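Hypothetical protein (PDB 3LJN) is of unknown function but is built from ankyrin repeats, a fold that in related proteins usually serves to bind other proteins. Local coordinates at residues 53-58 with 76-81; 155-160 with 193-198; 235-240 with 265-270. All coordinates share one frame; numbering follows the deposited sequence.

From the N terminus the contacts come in series, none nested or crossing. Contact 1 closes a loop of 17 residues, mostly helical, by joining the start of helix 56-63 to the loop that follows helix 66-75. Contact 2 closes 32 residues, half of them helical, bringing helix 153-162 to the end of helix 186-195; contact 3 closes 24, mostly helical, setting the loop after helix 224-231 against the junction of helices 257-266 and 269-273. Centres lie about 27 Å apart for contacts 1 and 2, about 29 Å for 2 and 3 and about 46 Å for 1 and 3, an elongated stack with contacts 1 and 3 on opposite sides of the chain's centre.

Contact 1: 53-58 with 76-81; sequences GCTALH and GEVHSL
Val78 directs its two methyl groups at three residues of 53-58, and this buried cluster is the tightly packed part of the contact. CG1 of Val78 lies 3.4 Å from CE1 of His58, the valine and the imidazole crossing obliquely. Its other methyl, CG2, meets Thr55 tip to tip, 3.4 Å from OG1, and also touches CB of Leu57 at 4.0 Å. The backbone oxygen of Ser80 comes to the His58 ring at its edge, near the ring plane and 3.5 Å from CE1.

Toward Gly53, Ser80 and Leu81, all partly exposed, the packing thins, and one hydrogen bond spans the segments. Ser80 OG donates to Gly53 O over 2.9 Å, standing 27° out of the carbonyl plane. The torsion that sets OG between the backbone N and the carbonyl carbon (chi1 65°) turns OG to this oxygen, with Ser80 OG also 3.6 Å from Thr55 CG2. Gly53 has a positive phi, which favours glycine.

Thr55 and His58 belong to the Thr-Ala-Leu-His sequence, a form of the TPLH signature of ankyrin repeats. They form a capping box: Thr55 N donates to His58 ND1 at 3.2 Å, and Thr55 OG1, the N-cap group, accepts a weak bond from Leu57 N. His58 NE2 makes a weak bond to Gln85 O, while Pro87 of helix 87-93 touches Leu57, His58 and Val78. With ND1 accepting from a backbone N-H and NE2 facing a carbonyl oxygen, the bonding is consistent with a neutral imidazole protonated at NE2, which would tend to limit the rotation of the ring.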
loop_
_atom_site.group_PDB
_atom_site.type_symbol
_atom_site.label_atom_id
_atom_site.label_comp_id
_atom_site.label_asym_id
_atom_site.label_seq_id
_atom_site.Cartn_x
_atom_site.Cartn_y
_atom_site.Cartn_z
ATOM N N GLY A 53 18.312 -19.454 8.012
ATOM C CA GLY A 53 17.671 -18.424 8.808
ATOM C C GLY A 53 16.246 -18.730 9.244
ATOM O O GLY A 53 15.505 -17.828 9.614
ATOM N N CYS A 54 15.847 -19.995 9.213
ATOM C CA CYS A 54 14.527 -20.371 9.717
ATOM C C CYS A 54 14.565 -20.480 11.242
ATOM O O CYS A 54 15.574 -20.906 11.819
ATOM C CB CYS A 54 14.053 -21.694 9.104
ATOM S SG CYS A 54 12.485 -22.242 9.813
ATOM N N THR A 55 13.474 -20.065 11.882
ATOM C CA THR A 55 13.346 -20.130 13.331
ATOM C C THR A 55 12.011 -20.740 13.681
ATOM O O THR A 55 11.152 -20.923 12.818
ATOM C CB THR A 55 13.365 -18.765 14.014
ATOM O OG1 THR A 55 12.065 -18.189 13.931
ATOM C CG2 THR A 55 14.367 -17.844 13.392
ATOM N N ALA A 56 11.830 -21.029 14.961
ATOM C CA ALA A 56 10.621 -21.673 15.435
ATOM C C ALA A 56 9.400 -20.915 14.992
ATOM O O ALA A 56 8.429 -21.513 14.574
ATOM C CB ALA A 56 10.646 -21.761 16.949
ATOM N N LEU A 57 9.442 -19.597 15.086
ATOM C CA LEU A 57 8.265 -18.809 14.785
ATOM C C LEU A 57 7.895 -18.879 13.295
ATOM O O LEU A 57 6.728 -19.036 12.945
ATOM C CB LEU A 57 8.474 -17.359 15.216
ATOM C CG LEU A 57 7.213 -16.507 15.202
ATOM C CD1 LEU A 57 6.046 -17.297 15.816
ATOM C CD2 LEU A 57 7.434 -15.199 15.934
ATOM N N HIS A 58 8.884 -18.765 12.417
ATOM C CA HIS A 58 8.645 -18.964 11.002
ATOM C C HIS A 58 7.833 -20.244 10.803
ATOM O O HIS A 58 6.840 -20.250 10.079
ATOM C CB HIS A 58 9.964 -19.104 10.234
ATOM C CG HIS A 58 10.711 -17.823 10.029
ATOM N ND1 HIS A 58 11.839 -17.501 10.749
ATOM C CD2 HIS A 58 10.540 -16.820 9.137
ATOM C CE1 HIS A 58 12.307 -16.336 10.337
ATOM N NE2 HIS A 58 11.538 -15.901 9.357
ATOM N N GLY A 76 10.274 -13.430 21.712
ATOM C CA GLY A 76 11.381 -13.079 20.828
ATOM C C GLY A 76 11.008 -12.478 19.486
ATOM O O GLY A 76 10.230 -13.062 18.718
ATOM N N GLU A 77 11.581 -11.307 19.215
ATOM C CA GLU A 77 11.532 -10.685 17.896
ATOM C C GLU A 77 12.496 -11.436 16.957
ATOM O O GLU A 77 13.719 -11.496 17.220
ATOM C CB GLU A 77 11.949 -9.215 18.023
ATOM C CG GLU A 77 11.727 -8.336 16.803
ATOM C CD GLU A 77 11.776 -6.832 17.154
ATOM O OE1 GLU A 77 12.880 -6.300 17.458
ATOM O OE2 GLU A 77 10.706 -6.176 17.131
ATOM N N VAL A 78 11.949 -12.018 15.882
ATOM C CA VAL A 78 12.754 -12.692 14.859
ATOM C C VAL A 78 13.479 -11.667 13.999
ATOM O O VAL A 78 12.835 -10.850 13.368
ATOM C CB VAL A 78 11.870 -13.564 13.946
ATOM C CG1 VAL A 78 12.553 -13.821 12.604
ATOM C CG2 VAL A 78 11.508 -14.887 14.637
ATOM N N HIS A 79 14.813 -11.725 13.977
ATOM C CA HIS A 79 15.653 -10.818 13.164
ATOM C C HIS A 79 16.339 -11.506 11.993
ATOM O O HIS A 79 17.431 -11.124 11.594
ATOM C CB HIS A 79 16.744 -10.182 14.037
ATOM C CG HIS A 79 16.227 -9.144 14.977
ATOM N ND1 HIS A 79 15.692 -7.950 14.537
ATOM C CD2 HIS A 79 16.155 -9.124 16.330
ATOM C CE1 HIS A 79 15.307 -7.240 15.586
ATOM N NE2 HIS A 79 15.577 -7.929 16.685
ATOM N N SER A 80 15.715 -12.532 11.450
ATOM C CA SER A 80 16.272 -13.214 10.305
ATOM C C SER A 80 15.166 -13.451 9.318
ATOM O O SER A 80 13.990 -13.392 9.660
ATOM C CB SER A 80 16.910 -14.539 10.717
ATOM O OG SER A 80 15.936 -15.442 11.202
ATOM N N LEU A 81 15.564 -13.732 8.088
ATOM C CA LEU A 81 14.642 -13.902 6.987
ATOM C C LEU A 81 14.780 -15.326 6.480
ATOM O O LEU A 81 15.873 -15.881 6.486
ATOM C CB LEU A 81 14.983 -12.900 5.885
ATOM C CG LEU A 81 14.767 -11.438 6.285
ATOM C CD1 LEU A 81 15.835 -10.539 5.687
ATOM C CD2 LEU A 81 13.367 -10.971 5.907
#

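Contact 2: 155-160 with 193-198; sequences MIKILV and MDTVPS
In Thr195, CG2 is anti to the backbone N and OG1 lies beside that nitrogen (chi1 -49°), which presents the methyl to Lys157 and the hydroxyl to its own helix. In Val160, CG1 is likewise anti to N (chi1 180°), and it is this branch that reaches the end of helix 186-195.

Thr195 CG2 rests 3.6 Å from the backbone oxygen of Lys157. The same methyl lies 3.9 Å from CG of Lys157, where the two side chains cross at about a right angle. Beyond CG the lysine chain bends and leads away, so its aliphatic root does the touching.

Val160 meets the other segment where the helix stops, for Val196 is the first residue to leave helical backbone angles. CG1 of Val160 lies over the backbone of Val196, 3.7 Å from its CA, and touches the side chain at CB, 4.1 Å away. Pro197 flanks this point from the solvent side: its CD is 3.7 Å from Val160 O. On the buried side, Ile156 of the same helix continues the interface against Ala188, Leu191 and Met192, so the contact extends packing between helices 153-162 and 186-195 of the ankyrin stack.

The hydroxyl of Thr195 is bonded to Leu191 O, one turn back in its helix. The side-chain contacts across 155-160 and 193-198 are made by carbon atoms of Thr195, Val196 and Pro197, and no polar bond joins the segments, so van der Waals contact and burial of methyl groups hold them.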
loop_
_atom_site.group_PDB
_atom_site.type_symbol
_atom_site.label_atom_id
_atom_site.label_comp_id
_atom_site.label_asym_id
_atom_site.label_seq_id
_atom_site.Cartn_x
_atom_site.Cartn_y
_atom_site.Cartn_z
HETATM N N MSE A 155 -8.607 -11.347 4.547
HETATM C CA MSE A 155 -7.350 -10.969 5.205
HETATM C C MSE A 155 -7.129 -9.468 5.132
HETATM O O MSE A 155 -6.774 -8.844 6.127
HETATM C CB MSE A 155 -6.148 -11.681 4.556
HETATM C CG MSE A 155 -4.835 -11.529 5.323
HETATM SE SE MSE A 155 -4.791 -12.588 7.005
HETATM C CE MSE A 155 -3.861 -11.300 8.154
ATOM N N ILE A 156 -7.305 -8.896 3.944
ATOM C CA ILE A 156 -7.157 -7.456 3.762
ATOM C C ILE A 156 -7.949 -6.724 4.851
ATOM O O ILE A 156 -7.423 -5.829 5.500
ATOM C CB ILE A 156 -7.630 -6.995 2.348
ATOM C CG1 ILE A 156 -6.638 -7.444 1.277
ATOM C CG2 ILE A 156 -7.796 -5.486 2.294
ATOM C CD1 ILE A 156 -7.141 -7.294 -0.128
ATOM N N LYS A 157 -9.198 -7.134 5.066
ATOM C CA LYS A 157 -10.050 -6.518 6.081
ATOM C C LYS A 157 -9.402 -6.591 7.457
ATOM O O LYS A 157 -9.219 -5.577 8.116
ATOM C CB LYS A 157 -11.437 -7.177 6.106
ATOM C CG LYS A 157 -12.405 -6.519 7.099
ATOM C CD LYS A 157 -13.891 -6.609 6.678
ATOM C CE LYS A 157 -14.472 -8.023 6.822
ATOM N NZ LYS A 157 -14.388 -8.545 8.217
ATOM N N ILE A 158 -9.043 -7.795 7.876
ATOM C CA ILE A 158 -8.429 -8.004 9.180
ATOM C C ILE A 158 -7.096 -7.263 9.325
ATOM O O ILE A 158 -6.826 -6.673 10.373
ATOM C CB ILE A 158 -8.223 -9.508 9.481
ATOM C CG1 ILE A 158 -9.467 -10.092 10.164
ATOM C CG2 ILE A 158 -7.025 -9.708 10.393
ATOM C CD1 ILE A 158 -10.734 -10.003 9.339
ATOM N N LEU A 159 -6.260 -7.279 8.290
ATOM C CA LEU A 159 -4.967 -6.618 8.405
ATOM C C LEU A 159 -5.172 -5.142 8.659
ATOM O O LEU A 159 -4.455 -4.558 9.458
ATOM C CB LEU A 159 -4.095 -6.814 7.166
ATOM C CG LEU A 159 -3.337 -8.132 7.026
ATOM C CD1 LEU A 159 -2.623 -8.186 5.686
ATOM C CD2 LEU A 159 -2.346 -8.338 8.146
ATOM N N VAL A 160 -6.164 -4.546 8.000
ATOM C CA VAL A 160 -6.345 -3.096 8.042
ATOM C C VAL A 160 -6.969 -2.651 9.370
ATOM O O VAL A 160 -6.622 -1.585 9.881
ATOM C CB VAL A 160 -7.149 -2.582 6.822
ATOM C CG1 VAL A 160 -7.327 -1.081 6.889
ATOM C CG2 VAL A 160 -6.441 -2.939 5.549
HETATM N N MSE A 193 -10.050 1.505 1.972
HETATM C CA MSE A 193 -10.451 2.858 2.346
HETATM C C MSE A 193 -11.683 2.908 3.231
HETATM O O MSE A 193 -11.876 3.884 3.949
HETATM C CB MSE A 193 -10.734 3.686 1.103
HETATM C CG MSE A 193 -9.511 4.352 0.514
HETATM SE SE MSE A 193 -9.949 4.856 -1.340
HETATM C CE MSE A 193 -8.945 6.549 -1.506
ATOM N N ASP A 194 -12.531 1.887 3.167
ATOM C CA ASP A 194 -13.748 1.865 3.987
ATOM C C ASP A 194 -13.532 1.133 5.323
ATOM O O ASP A 194 -14.130 1.487 6.329
ATOM C CB ASP A 194 -14.915 1.276 3.182
ATOM C CG ASP A 194 -15.120 1.997 1.821
ATOM O OD1 ASP A 194 -14.323 2.916 1.498
ATOM O OD2 ASP A 194 -16.066 1.644 1.071
ATOM N N THR A 195 -12.646 0.141 5.328
ATOM C CA THR A 195 -12.263 -0.587 6.540
ATOM C C THR A 195 -11.327 0.207 7.433
ATOM O O THR A 195 -11.320 0.010 8.639
ATOM C CB THR A 195 -11.540 -1.911 6.189
ATOM O OG1 THR A 195 -12.304 -2.631 5.214
ATOM C CG2 THR A 195 -11.356 -2.788 7.422
ATOM N N VAL A 196 -10.523 1.082 6.832
ATOM C CA VAL A 196 -9.474 1.836 7.548
ATOM C C VAL A 196 -10.068 2.613 8.726
ATOM O O VAL A 196 -10.936 3.464 8.531
ATOM C CB VAL A 196 -8.694 2.802 6.590
ATOM C CG1 VAL A 196 -9.599 3.901 6.064
ATOM C CG2 VAL A 196 -7.488 3.399 7.275
ATOM N N PRO A 197 -9.605 2.321 9.954
ATOM C CA PRO A 197 -10.245 2.918 11.130
ATOM C C PRO A 197 -10.179 4.443 11.112
ATOM O O PRO A 197 -11.207 5.092 11.214
ATOM C CB PRO A 197 -9.450 2.340 12.310
ATOM C CG PRO A 197 -8.132 1.949 11.746
ATOM C CD PRO A 197 -8.358 1.610 10.298
ATOM N N SER A 198 -8.987 5.003 10.946
ATOM C CA SER A 198 -8.822 6.441 11.008
ATOM C C SER A 198 -9.382 7.099 9.764
ATOM O O SER A 198 -10.488 7.618 9.797
ATOM C CB SER A 198 -7.351 6.814 11.183
#

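Contact 3: 235-240 with 265-270; sequences IDVNME and QKTDVF
An Asx turn shapes the 235-240 side of this contact, within an Ile-Asp-Val-Asn sequence close to the Ala-Asp-Val-Asn common in loops of ankyrin repeats. Asp236 OD1 accepts from the backbone N of Asn238 at 3.0 Å, the donor standing 68° out of the carboxylate plane. The two residues that follow Asp236 then make the contact.

Asn238 OD1 accepts from Asp268 N over 3.3 Å, and the N-H points almost straight at the oxygen (171°). The amide also brings ND2 to 3.5 Å from CB of Asp268, the two side chains crossing at about a right angle with the amide and carboxylate planes 86° apart. Val237 is buried and packs its CG2 methyl against the helix end, 3.6 Å from Lys266 O and 4.0 Å from Lys266 CB. Thr267 presents OG1 to the same methyl at 3.9 Å, though that hydroxyl is bonded to Leu263 O.

Asp268 is itself an N-cap, with OD1 accepting from Phe270 N at 3.1 Å. The contact thus falls at the break between helices 257-266 and 269-273, where the Asn238 amide takes one bond, from Asp268 N, while Ile235 packs on Leu204 and Leu215, and Met239 O bonds to His216 of helix 216-219.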
loop_
_atom_site.group_PDB
_atom_site.type_symbol
_atom_site.label_atom_id
_atom_site.label_comp_id
_atom_site.label_asym_id
_atom_site.label_seq_id
_atom_site.Cartn_x
_atom_site.Cartn_y
_atom_site.Cartn_z
ATOM N N ILE A 235 -6.286 15.498 0.536
ATOM C CA ILE A 235 -4.994 15.287 -0.092
ATOM C C ILE A 235 -4.540 16.608 -0.646
ATOM O O ILE A 235 -5.360 17.389 -1.099
ATOM C CB ILE A 235 -5.055 14.277 -1.252
ATOM C CG1 ILE A 235 -3.634 13.922 -1.710
ATOM C CG2 ILE A 235 -5.885 14.835 -2.413
ATOM C CD1 ILE A 235 -3.550 12.655 -2.525
ATOM N N ASP A 236 -3.239 16.858 -0.608
ATOM C CA ASP A 236 -2.700 18.098 -1.144
ATOM C C ASP A 236 -2.819 18.080 -2.659
ATOM O O ASP A 236 -2.374 17.139 -3.311
ATOM C CB ASP A 236 -1.243 18.266 -0.737
ATOM C CG ASP A 236 -0.638 19.541 -1.264
ATOM O OD1 ASP A 236 -1.398 20.444 -1.659
ATOM O OD2 ASP A 236 0.606 19.644 -1.289
ATOM N N VAL A 237 -3.419 19.120 -3.225
ATOM C CA VAL A 237 -3.633 19.182 -4.672
ATOM C C VAL A 237 -2.522 19.952 -5.382
ATOM O O VAL A 237 -2.599 20.171 -6.582
ATOM C CB VAL A 237 -4.992 19.836 -5.004
ATOM C CG1 VAL A 237 -6.106 19.142 -4.253
ATOM C CG2 VAL A 237 -4.975 21.319 -4.666
ATOM N N ASN A 238 -1.505 20.369 -4.635
ATOM C CA ASN A 238 -0.410 21.177 -5.164
ATOM C C ASN A 238 0.898 20.383 -5.224
ATOM O O ASN A 238 1.974 20.951 -5.361
ATOM C CB ASN A 238 -0.212 22.436 -4.301
ATOM C CG ASN A 238 -1.413 23.384 -4.328
ATOM O OD1 ASN A 238 -2.220 23.372 -5.253
ATOM N ND2 ASN A 238 -1.514 24.223 -3.306
HETATM N N MSE A 239 0.801 19.066 -5.112
HETATM C CA MSE A 239 1.971 18.204 -5.209
HETATM C C MSE A 239 2.357 18.059 -6.668
HETATM O O MSE A 239 1.533 17.665 -7.483
HETATM C CB MSE A 239 1.678 16.824 -4.617
HETATM C CG MSE A 239 1.648 16.799 -3.098
HETATM SE SE MSE A 239 1.401 14.976 -2.411
HETATM C CE MSE A 239 -0.505 14.750 -2.868
ATOM N N GLU A 240 3.606 18.379 -6.988
ATOM C CA GLU A 240 4.069 18.338 -8.365
ATOM C C GLU A 240 4.937 17.112 -8.552
ATOM O O GLU A 240 5.809 16.850 -7.737
ATOM C CB GLU A 240 4.817 19.636 -8.749
ATOM C CG GLU A 240 6.148 19.893 -8.025
ATOM C CD GLU A 240 6.879 21.144 -8.522
ATOM O OE1 GLU A 240 7.998 21.012 -9.079
ATOM O OE2 GLU A 240 6.340 22.258 -8.347
ATOM N N GLN A 265 -11.069 25.168 -7.981
ATOM C CA GLN A 265 -11.393 25.694 -6.654
ATOM C C GLN A 265 -10.188 25.685 -5.693
ATOM O O GLN A 265 -9.875 26.708 -5.095
ATOM C CB GLN A 265 -12.567 24.935 -6.012
ATOM C CG GLN A 265 -13.971 25.473 -6.357
ATOM C CD GLN A 265 -15.058 24.967 -5.379
ATOM O OE1 GLN A 265 -14.991 25.233 -4.174
ATOM N NE2 GLN A 265 -16.057 24.236 -5.905
ATOM N N LYS A 266 -9.505 24.544 -5.579
ATOM C CA LYS A 266 -8.524 24.300 -4.495
ATOM C C LYS A 266 -7.071 24.535 -4.869
ATOM O O LYS A 266 -6.225 24.652 -3.989
ATOM C CB LYS A 266 -8.634 22.855 -4.008
ATOM C CG LYS A 266 -10.026 22.474 -3.552
ATOM C CD LYS A 266 -10.249 20.970 -3.507
ATOM C CE LYS A 266 -11.753 20.662 -3.453
ATOM N NZ LYS A 266 -12.502 21.478 -2.412
ATOM N N THR A 267 -6.768 24.567 -6.161
ATOM C CA THR A 267 -5.388 24.702 -6.580
ATOM C C THR A 267 -4.917 26.130 -6.351
ATOM O O THR A 267 -5.620 27.093 -6.663
ATOM C CB THR A 267 -5.182 24.276 -8.054
ATOM O OG1 THR A 267 -5.482 22.885 -8.182
ATOM C CG2 THR A 267 -3.747 24.489 -8.496
ATOM N N ASP A 268 -3.719 26.237 -5.784
ATOM C CA ASP A 268 -3.077 27.512 -5.530
ATOM C C ASP A 268 -2.983 28.271 -6.833
ATOM O O ASP A 268 -2.925 27.668 -7.881
ATOM C CB ASP A 268 -1.687 27.301 -4.914
ATOM C CG ASP A 268 -1.063 28.599 -4.393
ATOM O OD1 ASP A 268 -0.474 29.348 -5.223
ATOM O OD2 ASP A 268 -1.154 28.856 -3.155
ATOM N N VAL A 269 -2.977 29.598 -6.746
ATOM C CA VAL A 269 -3.151 30.480 -7.904
ATOM C C VAL A 269 -1.890 30.577 -8.754
ATOM O O VAL A 269 -1.947 30.618 -9.990
ATOM C CB VAL A 269 -3.617 31.887 -7.441
ATOM C CG1 VAL A 269 -2.921 32.994 -8.228
ATOM C CG2 VAL A 269 -5.141 31.983 -7.556
ATOM N N PHE A 270 -0.753 30.611 -8.079
ATOM C CA PHE A 270 0.526 30.583 -8.751
ATOM C C PHE A 270 0.589 29.466 -9.806
ATOM O O PHE A 270 1.136 29.672 -10.868
ATOM C CB PHE A 270 1.649 30.414 -7.721
ATOM C CG PHE A 270 3.013 30.248 -8.330
ATOM C CD1 PHE A 270 3.853 31.355 -8.499
ATOM C CD2 PHE A 270 3.462 28.984 -8.735
ATOM C CE1 PHE A 270 5.130 31.208 -9.073
ATOM C CE2 PHE A 270 4.731 28.818 -9.317
ATOM C CZ PHE A 270 5.570 29.930 -9.487
#